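Probable enoyl-CoA hydratase/isomerase (Pseudomonas aeruginosa PAO1, PDB 5YLO) probably acts as a Delta3,Delta2-enoyl-CoA isomerase of the crotonase family, moving double bonds during the breakdown of unsaturated fatty acids. Local coordinates at residues 123-127 with 194-198; 152-156 with 178-182; 128-133 with 171-176; 34-38 with 91-95. All coordinates share one frame. Residue numbers count along the deposited sequence, not the author numbering.

Contact 1. Residues 123-127 with 194-198; sequences DFRIA and AVGAF
Phe124 offers one face of its ring to the edge of Phe198, a T-shaped (edge-to-face) pair with centroids 4.8 Å apart, planes at 82° and a closest approach of 3.4 Å from Phe124 CG to Phe198 CE2. Residues 124-127 are an extended strand, with phi between -114° and -137°; 194-198 is a regular stretch of helix in which Phe198 N donates to Ala194 O at 3.0 Å. The two axes pass 10.0 Å apart and run nearly antiparallel, at 154°, with Ile126 and Val195 closest at 7.0 Å between CA atoms. This is a helix laid along one face of a beta-sheet, as in the crotonase fold: strand 124-128 sits between strands 103-107 and 184-186, and helix 191-204 covers it. Successive residues of the strand point to opposite faces of the sheet, so Phe124 (chi1 m) and Ile126 (m, t) face the helix while Arg125 and Ala127 point away. Phe198, with chi1 t, reaches back to the sheet. The extended Ile126 side chain brings CD1 to 3.8 Å from Phe198 CD2 and 4.2 Å from Val195 CG2; the contact is apolar, with no hydrogen bond across it. Arg163 of the second subunit packs on both phenylalanines, and Asp123 pairs with Lys214 of its own chain and Lys162 of that same neighbouring subunit.

Contact 2. Residues 152-156 with 178-182; sequences LPRLL and GAGLV
Leu156 and Leu181 bury the most surface where the last turn of helix 146-156 meets the end of helix 173-179, flanked by Leu152 and Leu155. The CA-to-CB bond of Leu152 (m, t) lies sideways, yet its tip swings in, CD2 lying 3.8 Å from Leu181 CD1. Leu181 answers with the t, p rotamer, which also sets its CD1 3.9 Å from Leu156 CD1. Leu156 has chi1 m and an off-rotamer chi2 of 23°, with CD1 3.5 Å from Leu181 N and Ala179 O, and CG 4.4 Å from Ala179 CB. Gly180 ends the second helix in a Schellman motif, at phi 92° and psi 10°, and the chain continues toward strand 184-186 of the large sheet of the crotonase-like fold. A CB there would crowd Leu155 O and the preceding carbonyl; without one, the CA atoms of Leu156 and Gly180 come within 5.8 Å. Leu155 (m, t) points its CB toward 178-182, 4.2 Å from Gly180 O. The first helix is kinked at Pro153, but Leu156 N still bonds Leu152 O at 2.8 Å. No direct hydrogen bond joins the segments; a water donates to Leu156 O (3.2 Å) and Ala179 O (2.9 Å). Leu120 packs against Leu152, Leu155 and Leu181.

Contact 3. Residues 128-133 with 171-176; sequences AASARF and WSAERA
Backbone hydrogen bonds set the register: Phe133 N donates to Trp171 O and Trp171 N to Phe133 O, both at 2.9 Å, making an antiparallel hydrogen-bonded pair with CA atoms 5.0 Å apart. Beside it, Arg132 CA makes a CA-H...O contact of 3.4 Å with Trp171 O. Strand 132-134 lies between 111-112 and 171-172 in a small sheet separate from the large one, and is reached from strand 124-128 through a type I turn, Ala128 to Ala131, closed by Ala131 N to Ala128 O at 3.0 Å. A capping bond closes the first turn of the helix after 171-172: Ser172 is its N-cap, and Ser172 OG (chi1 p) accepts from Arg175 N at 3.1 Å. Apolar contacts fill the corner. Phe133 (chi1 m) places CE1 3.8 Å from Ala176 CB, while its CB is 4.4 Å from Trp171 CB. Van der Waals contacts with turn carbonyls come from the Ala173 methyl, its CB 3.3 Å from Ala128 O and 3.7 Å from Ala129 O.

Contact 4. Residues 34-38 with 91-95; sequences LEALH and ALMGR
Leu34 (m, t) opens the contact by setting its CD2 3.7 Å from Leu92 CD2. Both segments are helical, 34-38 within helix 31-46 and 91-95 within helix 85-97; their axes come to 9.7 Å and cross at +27°, running roughly parallel. One turn farther along, Leu37 (t, p) approaches Leu92 from another side, with Leu37 CG 4.0 Å from Leu92 CD1. Leu92, itself t, p, is therefore wedged between the two leucines. His38 N closes the turn on Leu34 O at 2.9 Å, and the His38 and Leu92 CA atoms, 5.3 Å apart, mark the closest backbone approach. With chi1 t the imidazole reaches across to the other helix: CE1 lies 3.6 Å from Ala91 CB and 3.4 Å from Ala91 O, and Leu92 N lies 3.6 Å from ND1, near the ring plane. Arg95 extends through chi1 and chi2 t, then turns at chi3 m, bringing its CD 4.1 Å from the His38 ring centroid in an off-centre CH-pi contact. Its guanidinium is held by a salt bridge to Asp42, one turn beyond His38 on the first helix. Leu118 of helix 114-120 packs on Leu37 and Leu92, while Leu18 and Leu20 of strand 15-20 back Leu37. The whole is a near-parallel helix pair with a leucine interior and a polar edge, part of the helical layer that packs around the sheet in the crotonase fold.

Overall arrangement
Contact 4 closes first along the chain and stands apart, across the chain's centre from the others, its centre 21 to 25 Å from theirs. The remaining three interlock: contacts 2 and 3 both fall between the segments of contact 1, and their own segments alternate in sequence. Contacts 2 and 3, 12 Å apart between centres, share helix 173-179, and Leu181 packs on Phe133. Contact 1, 16 Å from contact 2, joins it through Arg125, whose NE bonds Leu181 O, and leads directly into contact 3 as strand 124-128 gives way to 132-134. Contacts 1 to 3 thus tie large sheet, small sheet and neighbouring helices into one unit of the crotonase-like domain.

Contact 1. Residues 123-127 with 194-198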
loop_
_atom_site.group_PDB
_atom_site.type_symbol
_atom_site.label_atom_id
_atom_site.label_comp_id
_atom_site.label_asym_id
_atom_site.label_seq_id
_atom_site.Cartn_x
_atom_site.Cartn_y
_atom_site.Cartn_z
ATOM N N ASP A 123 15.930 -4.101 -3.403
ATOM C CA ASP A 123 14.888 -3.577 -4.282
ATOM C C ASP A 123 14.031 -4.700 -4.850
ATOM O O ASP A 123 12.810 -4.554 -4.975
ATOM C CB ASP A 123 15.514 -2.757 -5.410
ATOM C CG ASP A 123 16.219 -1.518 -4.904
ATOM O OD1 ASP A 123 15.762 -0.961 -3.884
ATOM O OD2 ASP A 123 17.227 -1.104 -5.515
ATOM N N PHE A 124 14.648 -5.824 -5.195
ATOM C CA PHE A 124 13.950 -6.931 -5.823
ATOM C C PHE A 124 14.219 -8.213 -5.054
ATOM O O PHE A 124 15.239 -8.346 -4.371
ATOM C CB PHE A 124 14.382 -7.091 -7.284
ATOM C CG PHE A 124 14.180 -5.853 -8.110
ATOM C CD1 PHE A 124 12.951 -5.587 -8.689
ATOM C CD2 PHE A 124 15.216 -4.955 -8.305
ATOM C CE1 PHE A 124 12.760 -4.448 -9.450
ATOM C CE2 PHE A 124 15.031 -3.815 -9.067
ATOM C CZ PHE A 124 13.801 -3.563 -9.640
ATOM N N ARG A 125 13.288 -9.159 -5.167
ATOM C CA ARG A 125 13.417 -10.459 -4.519
ATOM C C ARG A 125 12.992 -11.545 -5.492
ATOM O O ARG A 125 11.838 -11.574 -5.931
ATOM C CB ARG A 125 12.585 -10.528 -3.234
ATOM C CG ARG A 125 13.320 -10.026 -2.004
ATOM C CD ARG A 125 12.358 -9.658 -0.886
ATOM N NE ARG A 125 11.362 -8.685 -1.326
ATOM C CZ ARG A 125 11.596 -7.385 -1.463
ATOM N NH1 ARG A 125 12.798 -6.892 -1.196
ATOM N NH2 ARG A 125 10.628 -6.574 -1.872
ATOM N N ILE A 126 13.929 -12.422 -5.837
ATOM C CA ILE A 126 13.657 -13.629 -6.607
ATOM C C ILE A 126 13.936 -14.816 -5.701
ATOM O O ILE A 126 15.036 -14.934 -5.147
ATOM C CB ILE A 126 14.510 -13.698 -7.883
ATOM C CG1 ILE A 126 14.324 -12.432 -8.720
ATOM C CG2 ILE A 126 14.145 -14.934 -8.696
ATOM C CD1 ILE A 126 15.221 -12.371 -9.933
ATOM N N ALA A 127 12.948 -15.688 -5.541
ATOM C CA ALA A 127 13.030 -16.777 -4.583
ATOM C C ALA A 127 12.954 -18.121 -5.290
ATOM O O ALA A 127 12.250 -18.270 -6.294
ATOM C CB ALA A 127 11.911 -16.679 -3.542
ATOM N N ALA A 194 18.554 -17.273 -13.241
ATOM C CA ALA A 194 17.498 -16.269 -13.332
ATOM C C ALA A 194 17.944 -14.941 -12.737
ATOM O O ALA A 194 17.663 -13.876 -13.300
ATOM C CB ALA A 194 16.231 -16.769 -12.637
ATOM N N VAL A 195 18.640 -14.983 -11.600
ATOM C CA VAL A 195 19.112 -13.753 -10.972
ATOM C C VAL A 195 20.140 -13.063 -11.858
ATOM O O VAL A 195 20.115 -11.836 -12.021
ATOM C CB VAL A 195 19.675 -14.055 -9.571
ATOM C CG1 VAL A 195 20.347 -12.825 -8.990
ATOM C CG2 VAL A 195 18.564 -14.537 -8.652
ATOM N N GLY A 196 21.049 -13.836 -12.455
ATOM C CA GLY A 196 22.051 -13.244 -13.328
ATOM C C GLY A 196 21.441 -12.531 -14.518
ATOM O O GLY A 196 21.873 -11.436 -14.885
ATOM N N ALA A 197 20.425 -13.138 -15.134
ATOM C CA ALA A 197 19.760 -12.500 -16.264
ATOM C C ALA A 197 19.035 -11.234 -15.830
ATOM O O ALA A 197 19.081 -10.214 -16.529
ATOM C CB ALA A 197 18.790 -13.479 -16.925
ATOM N N PHE A 198 18.364 -11.277 -14.677
ATOM C CA PHE A 198 17.660 -10.095 -14.192
ATOM C C PHE A 198 18.642 -8.995 -13.809
ATOM O O PHE A 198 18.465 -7.830 -14.184
ATOM C CB PHE A 198 16.761 -10.465 -13.009
ATOM C CG PHE A 198 15.990 -9.303 -12.448
ATOM C CD1 PHE A 198 15.049 -8.641 -13.221
ATOM C CD2 PHE A 198 16.201 -8.876 -11.146
ATOM C CE1 PHE A 198 14.337 -7.569 -12.710
ATOM C CE2 PHE A 198 15.491 -7.805 -10.627
ATOM C CZ PHE A 198 14.558 -7.151 -11.412
#

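Contact 2. Residues 152-156 with 178-182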
loop_
_atom_site.group_PDB
_atom_site.type_symbol
_atom_site.label_atom_id
_atom_site.label_comp_id
_atom_site.label_asym_id
_atom_site.label_seq_id
_atom_site.Cartn_x
_atom_site.Cartn_y
_atom_site.Cartn_z
ATOM N N LEU A 152 7.193 -5.186 6.305
ATOM C CA LEU A 152 6.090 -6.091 5.984
ATOM C C LEU A 152 4.772 -5.379 5.706
ATOM O O LEU A 152 4.109 -5.730 4.714
ATOM C CB LEU A 152 5.938 -7.131 7.098
ATOM C CG LEU A 152 7.069 -8.151 7.220
ATOM C CD1 LEU A 152 6.766 -9.153 8.322
ATOM C CD2 LEU A 152 7.289 -8.853 5.888
ATOM N N PRO A 153 4.322 -4.405 6.508
ATOM C CA PRO A 153 3.058 -3.732 6.161
ATOM C C PRO A 153 3.124 -2.968 4.849
ATOM O O PRO A 153 2.101 -2.831 4.166
ATOM C CB PRO A 153 2.819 -2.794 7.353
ATOM C CG PRO A 153 4.175 -2.562 7.924
ATOM C CD PRO A 153 4.886 -3.873 7.763
ATOM N N ARG A 154 4.306 -2.472 4.472
ATOM C CA ARG A 154 4.433 -1.720 3.229
ATOM C C ARG A 154 4.383 -2.630 2.007
ATOM O O ARG A 154 3.893 -2.217 0.950
ATOM C CB ARG A 154 5.729 -0.908 3.245
ATOM C CG ARG A 154 5.688 0.287 4.181
ATOM C CD ARG A 154 7.054 0.931 4.343
ATOM N NE ARG A 154 6.934 2.260 4.933
ATOM C CZ ARG A 154 6.849 2.498 6.237
ATOM N NH1 ARG A 154 6.880 1.494 7.105
ATOM N NH2 ARG A 154 6.733 3.745 6.675
ATOM N N LEU A 155 4.872 -3.862 2.131
ATOM C CA LEU A 155 4.856 -4.806 1.021
ATOM C C LEU A 155 3.593 -5.656 0.980
ATOM O O LEU A 155 3.141 -6.025 -0.110
ATOM C CB LEU A 155 6.077 -5.728 1.098
ATOM C CG LEU A 155 7.459 -5.080 1.028
ATOM C CD1 LEU A 155 8.526 -6.067 1.476
ATOM C CD2 LEU A 155 7.746 -4.587 -0.380
ATOM N N LEU A 156 3.014 -5.973 2.139
ATOM C CA LEU A 156 1.947 -6.956 2.235
ATOM C C LEU A 156 0.604 -6.387 2.672
ATOM O O LEU A 156 -0.399 -7.103 2.592
ATOM C CB LEU A 156 2.335 -8.069 3.224
ATOM C CG LEU A 156 3.282 -9.218 2.860
ATOM C CD1 LEU A 156 4.213 -8.891 1.697
ATOM C CD2 LEU A 156 4.074 -9.636 4.097
ATOM N N GLY A 178 2.371 -14.665 -3.944
ATOM C CA GLY A 178 1.012 -14.173 -4.081
ATOM C C GLY A 178 0.693 -13.010 -3.166
ATOM O O GLY A 178 -0.142 -12.166 -3.501
ATOM N N ALA A 179 1.343 -12.947 -2.003
ATOM C CA ALA A 179 1.115 -11.863 -1.058
ATOM C C ALA A 179 1.942 -10.622 -1.363
ATOM O O ALA A 179 1.724 -9.583 -0.728
ATOM C CB ALA A 179 1.415 -12.336 0.367
ATOM N N GLY A 180 2.878 -10.703 -2.304
ATOM C CA GLY A 180 3.747 -9.591 -2.623
ATOM C C GLY A 180 5.052 -9.562 -1.863
ATOM O O GLY A 180 5.766 -8.554 -1.930
ATOM N N LEU A 181 5.387 -10.632 -1.140
ATOM C CA LEU A 181 6.632 -10.653 -0.381
ATOM C C LEU A 181 7.838 -10.723 -1.308
ATOM O O LEU A 181 8.832 -10.015 -1.102
ATOM C CB LEU A 181 6.622 -11.830 0.595
ATOM C CG LEU A 181 7.680 -11.857 1.696
ATOM C CD1 LEU A 181 7.626 -10.585 2.523
ATOM C CD2 LEU A 181 7.467 -13.078 2.574
ATOM N N VAL A 182 7.773 -11.569 -2.333
ATOM C CA VAL A 182 8.805 -11.642 -3.356
ATOM C C VAL A 182 8.159 -11.319 -4.694
ATOM O O VAL A 182 6.944 -11.455 -4.869
ATOM C CB VAL A 182 9.500 -13.022 -3.395
ATOM C CG1 VAL A 182 10.024 -13.387 -2.015
ATOM C CG2 VAL A 182 8.549 -14.093 -3.911
HETATM O O HOH W 1 -0.624 -9.768 0.900
#

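Contact 3. Residues 128-133 with 171-176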
loop_
_atom_site.group_PDB
_atom_site.type_symbol
_atom_site.label_atom_id
_atom_site.label_comp_id
_atom_site.label_asym_id
_atom_site.label_seq_id
_atom_site.Cartn_x
_atom_site.Cartn_y
_atom_site.Cartn_z
ATOM N N ALA A 128 13.692 -19.091 -4.760
ATOM C CA ALA A 128 13.541 -20.467 -5.193
ATOM C C ALA A 128 12.268 -21.064 -4.599
ATOM O O ALA A 128 11.748 -20.598 -3.583
ATOM C CB ALA A 128 14.755 -21.295 -4.776
ATOM N N ALA A 129 11.764 -22.115 -5.252
ATOM C CA ALA A 129 10.527 -22.736 -4.791
ATOM C C ALA A 129 10.681 -23.331 -3.397
ATOM O O ALA A 129 9.713 -23.374 -2.630
ATOM C CB ALA A 129 10.075 -23.809 -5.784
ATOM N N SER A 130 11.888 -23.779 -3.045
ATOM C CA SER A 130 12.122 -24.347 -1.724
ATOM C C SER A 130 12.147 -23.293 -0.625
ATOM O O SER A 130 12.064 -23.650 0.555
ATOM C CB SER A 130 13.440 -25.122 -1.711
ATOM O OG SER A 130 14.521 -24.284 -2.092
ATOM N N ALA A 131 12.263 -22.015 -0.981
ATOM C CA ALA A 131 12.421 -20.970 0.021
ATOM C C ALA A 131 11.207 -20.901 0.941
ATOM O O ALA A 131 10.062 -21.049 0.506
ATOM C CB ALA A 131 12.648 -19.618 -0.655
ATOM N N ARG A 132 11.473 -20.685 2.229
ATOM C CA ARG A 132 10.443 -20.555 3.250
ATOM C C ARG A 132 10.721 -19.301 4.067
ATOM O O ARG A 132 11.873 -18.897 4.236
ATOM C CB ARG A 132 10.403 -21.791 4.158
ATOM C CG ARG A 132 10.301 -23.109 3.400
ATOM C CD ARG A 132 8.928 -23.731 3.564
ATOM N NE ARG A 132 8.702 -24.153 4.942
ATOM C CZ ARG A 132 7.525 -24.531 5.426
ATOM N NH1 ARG A 132 7.418 -24.897 6.695
ATOM N NH2 ARG A 132 6.453 -24.535 4.645
ATOM N N PHE A 133 9.660 -18.681 4.577
ATOM C CA PHE A 133 9.781 -17.381 5.226
ATOM C C PHE A 133 9.144 -17.413 6.606
ATOM O O PHE A 133 8.001 -17.854 6.758
ATOM C CB PHE A 133 9.142 -16.287 4.365
ATOM C CG PHE A 133 9.823 -16.092 3.041
ATOM C CD1 PHE A 133 9.466 -16.859 1.942
ATOM C CD2 PHE A 133 10.830 -15.152 2.899
ATOM C CE1 PHE A 133 10.099 -16.684 0.722
ATOM C CE2 PHE A 133 11.465 -14.971 1.683
ATOM C CZ PHE A 133 11.100 -15.738 0.592
ATOM N N TRP A 171 5.758 -19.192 5.527
ATOM C CA TRP A 171 5.145 -19.009 4.221
ATOM C C TRP A 171 6.003 -19.656 3.144
ATOM O O TRP A 171 7.235 -19.571 3.177
ATOM C CB TRP A 171 4.948 -17.527 3.902
ATOM C CG TRP A 171 3.858 -16.881 4.692
ATOM C CD1 TRP A 171 3.213 -17.398 5.777
ATOM C CD2 TRP A 171 3.278 -15.594 4.456
ATOM N NE1 TRP A 171 2.268 -16.510 6.234
ATOM C CE2 TRP A 171 2.289 -15.395 5.438
ATOM C CE3 TRP A 171 3.500 -14.591 3.507
ATOM C CZ2 TRP A 171 1.523 -14.232 5.500
ATOM C CZ3 TRP A 171 2.740 -13.438 3.570
ATOM C CH2 TRP A 171 1.763 -13.268 4.560
ATOM N N SER A 172 5.345 -20.307 2.189
ATOM C CA SER A 172 6.036 -20.889 1.054
ATOM C C SER A 172 6.388 -19.804 0.041
ATOM O O SER A 172 5.928 -18.662 0.124
ATOM C CB SER A 172 5.179 -21.969 0.398
ATOM O OG SER A 172 4.052 -21.397 -0.244
ATOM N N ALA A 173 7.222 -20.176 -0.931
ATOM C CA ALA A 173 7.576 -19.237 -1.989
ATOM C C ALA A 173 6.352 -18.849 -2.806
ATOM O O ALA A 173 6.228 -17.703 -3.251
ATOM C CB ALA A 173 8.657 -19.837 -2.887
ATOM N N GLU A 174 5.431 -19.793 -3.010
ATOM C CA GLU A 174 4.196 -19.479 -3.717
ATOM C C GLU A 174 3.354 -18.484 -2.931
ATOM O O GLU A 174 2.842 -17.508 -3.494
ATOM C CB GLU A 174 3.399 -20.754 -3.985
ATOM C CG GLU A 174 3.594 -21.323 -5.374
ATOM C CD GLU A 174 2.602 -22.422 -5.689
ATOM O OE1 GLU A 174 2.762 -23.091 -6.732
ATOM O OE2 GLU A 174 1.660 -22.616 -4.892
ATOM N N ARG A 175 3.191 -18.715 -1.626
ATOM C CA ARG A 175 2.394 -17.799 -0.819
ATOM C C ARG A 175 3.068 -16.438 -0.708
ATOM O O ARG A 175 2.397 -15.401 -0.761
ATOM C CB ARG A 175 2.141 -18.386 0.570
ATOM C CG ARG A 175 1.236 -17.518 1.430
ATOM C CD ARG A 175 0.939 -18.151 2.778
ATOM N NE ARG A 175 -0.028 -17.356 3.528
ATOM C CZ ARG A 175 -0.460 -17.658 4.747
ATOM N NH1 ARG A 175 -0.008 -18.743 5.361
ATOM N NH2 ARG A 175 -1.343 -16.876 5.353
ATOM N N ALA A 176 4.394 -16.423 -0.553
ATOM C CA ALA A 176 5.121 -15.159 -0.536
ATOM C C ALA A 176 4.966 -14.424 -1.860
ATOM O O ALA A 176 4.823 -13.195 -1.886
ATOM C CB ALA A 176 6.597 -15.406 -0.226
#

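Contact 4. Residues 34-38 with 91-95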
loop_
_atom_site.group_PDB
_atom_site.type_symbol
_atom_site.label_atom_id
_atom_site.label_comp_id
_atom_site.label_asym_id
_atom_site.label_seq_id
_atom_site.Cartn_x
_atom_site.Cartn_y
_atom_site.Cartn_z
ATOM N N LEU A 34 27.756 -9.258 9.562
ATOM C CA LEU A 34 27.136 -7.940 9.471
ATOM C C LEU A 34 28.141 -6.895 9.012
ATOM O O LEU A 34 27.896 -6.172 8.044
ATOM C CB LEU A 34 26.529 -7.547 10.818
ATOM C CG LEU A 34 25.400 -8.424 11.363
ATOM C CD1 LEU A 34 25.014 -7.992 12.770
ATOM C CD2 LEU A 34 24.193 -8.393 10.438
ATOM N N GLU A 35 29.299 -6.829 9.677
ATOM C CA GLU A 35 30.291 -5.807 9.359
ATOM C C GLU A 35 30.892 -6.007 7.971
ATOM O O GLU A 35 31.134 -5.032 7.250
ATOM C CB GLU A 35 31.397 -5.798 10.415
ATOM C CG GLU A 35 30.964 -5.277 11.773
ATOM C CD GLU A 35 32.142 -4.967 12.677
ATOM O OE1 GLU A 35 32.318 -5.665 13.697
ATOM O OE2 GLU A 35 32.901 -4.028 12.359
ATOM N N ALA A 36 31.154 -7.257 7.583
ATOM C CA ALA A 36 31.784 -7.508 6.289
ATOM C C ALA A 36 30.882 -7.058 5.147
ATOM O O ALA A 36 31.301 -6.291 4.272
ATOM C CB ALA A 36 32.134 -8.991 6.153
ATOM N N LEU A 37 29.634 -7.532 5.142
ATOM C CA LEU A 37 28.655 -7.062 4.166
ATOM C C LEU A 37 28.460 -5.554 4.281
ATOM O O LEU A 37 28.261 -4.861 3.277
ATOM C CB LEU A 37 27.337 -7.810 4.379
ATOM C CG LEU A 37 26.162 -7.680 3.411
ATOM C CD1 LEU A 37 26.618 -7.872 1.981
ATOM C CD2 LEU A 37 25.083 -8.698 3.767
ATOM N N HIS A 38 28.528 -5.028 5.495
ATOM C CA HIS A 38 28.375 -3.592 5.651
ATOM C C HIS A 38 29.495 -2.826 4.961
ATOM O O HIS A 38 29.241 -1.798 4.339
ATOM C CB HIS A 38 28.287 -3.169 7.112
ATOM C CG HIS A 38 28.002 -1.710 7.287
ATOM N ND1 HIS A 38 26.970 -1.239 8.065
ATOM C CD2 HIS A 38 28.599 -0.619 6.754
ATOM C CE1 HIS A 38 26.953 0.081 8.019
ATOM N NE2 HIS A 38 27.931 0.482 7.227
ATOM N N ALA A 91 22.740 -0.658 11.375
ATOM C CA ALA A 91 23.549 0.100 10.429
ATOM C C ALA A 91 23.563 -0.574 9.063
ATOM O O ALA A 91 23.549 0.104 8.029
ATOM C CB ALA A 91 24.970 0.270 10.961
ATOM N N LEU A 92 23.572 -1.909 9.041
ATOM C CA LEU A 92 23.582 -2.637 7.774
ATOM C C LEU A 92 22.243 -2.515 7.055
ATOM O O LEU A 92 22.200 -2.277 5.842
ATOM C CB LEU A 92 23.929 -4.106 8.016
ATOM C CG LEU A 92 23.706 -5.064 6.842
ATOM C CD1 LEU A 92 24.646 -4.748 5.690
ATOM C CD2 LEU A 92 23.867 -6.507 7.293
ATOM N N MET A 93 21.139 -2.684 7.787
ATOM C CA MET A 93 19.821 -2.597 7.163
ATOM C C MET A 93 19.594 -1.227 6.541
ATOM O O MET A 93 19.038 -1.119 5.441
ATOM C CB MET A 93 18.729 -2.900 8.189
ATOM C CG MET A 93 18.831 -4.274 8.811
ATOM S SD MET A 93 18.663 -5.588 7.595
ATOM C CE MET A 93 18.696 -7.021 8.667
ATOM N N GLY A 94 20.030 -0.167 7.225
ATOM C CA GLY A 94 19.810 1.175 6.713
ATOM C C GLY A 94 20.544 1.456 5.415
ATOM O O GLY A 94 19.993 2.086 4.509
ATOM N N ARG A 95 21.820 1.064 5.366
ATOM C CA ARG A 95 22.671 1.249 4.183
ATOM C C ARG A 95 22.235 0.446 2.952
ATOM O O ARG A 95 22.216 0.968 1.837
ATOM C CB ARG A 95 24.129 0.928 4.522
ATOM C CG ARG A 95 25.076 1.022 3.338
ATOM C CD ARG A 95 26.507 0.717 3.749
ATOM N NE ARG A 95 27.008 1.671 4.734
ATOM C CZ ARG A 95 27.630 2.805 4.427
ATOM N NH1 ARG A 95 28.052 3.613 5.391
ATOM N NH2 ARG A 95 27.831 3.131 3.159
#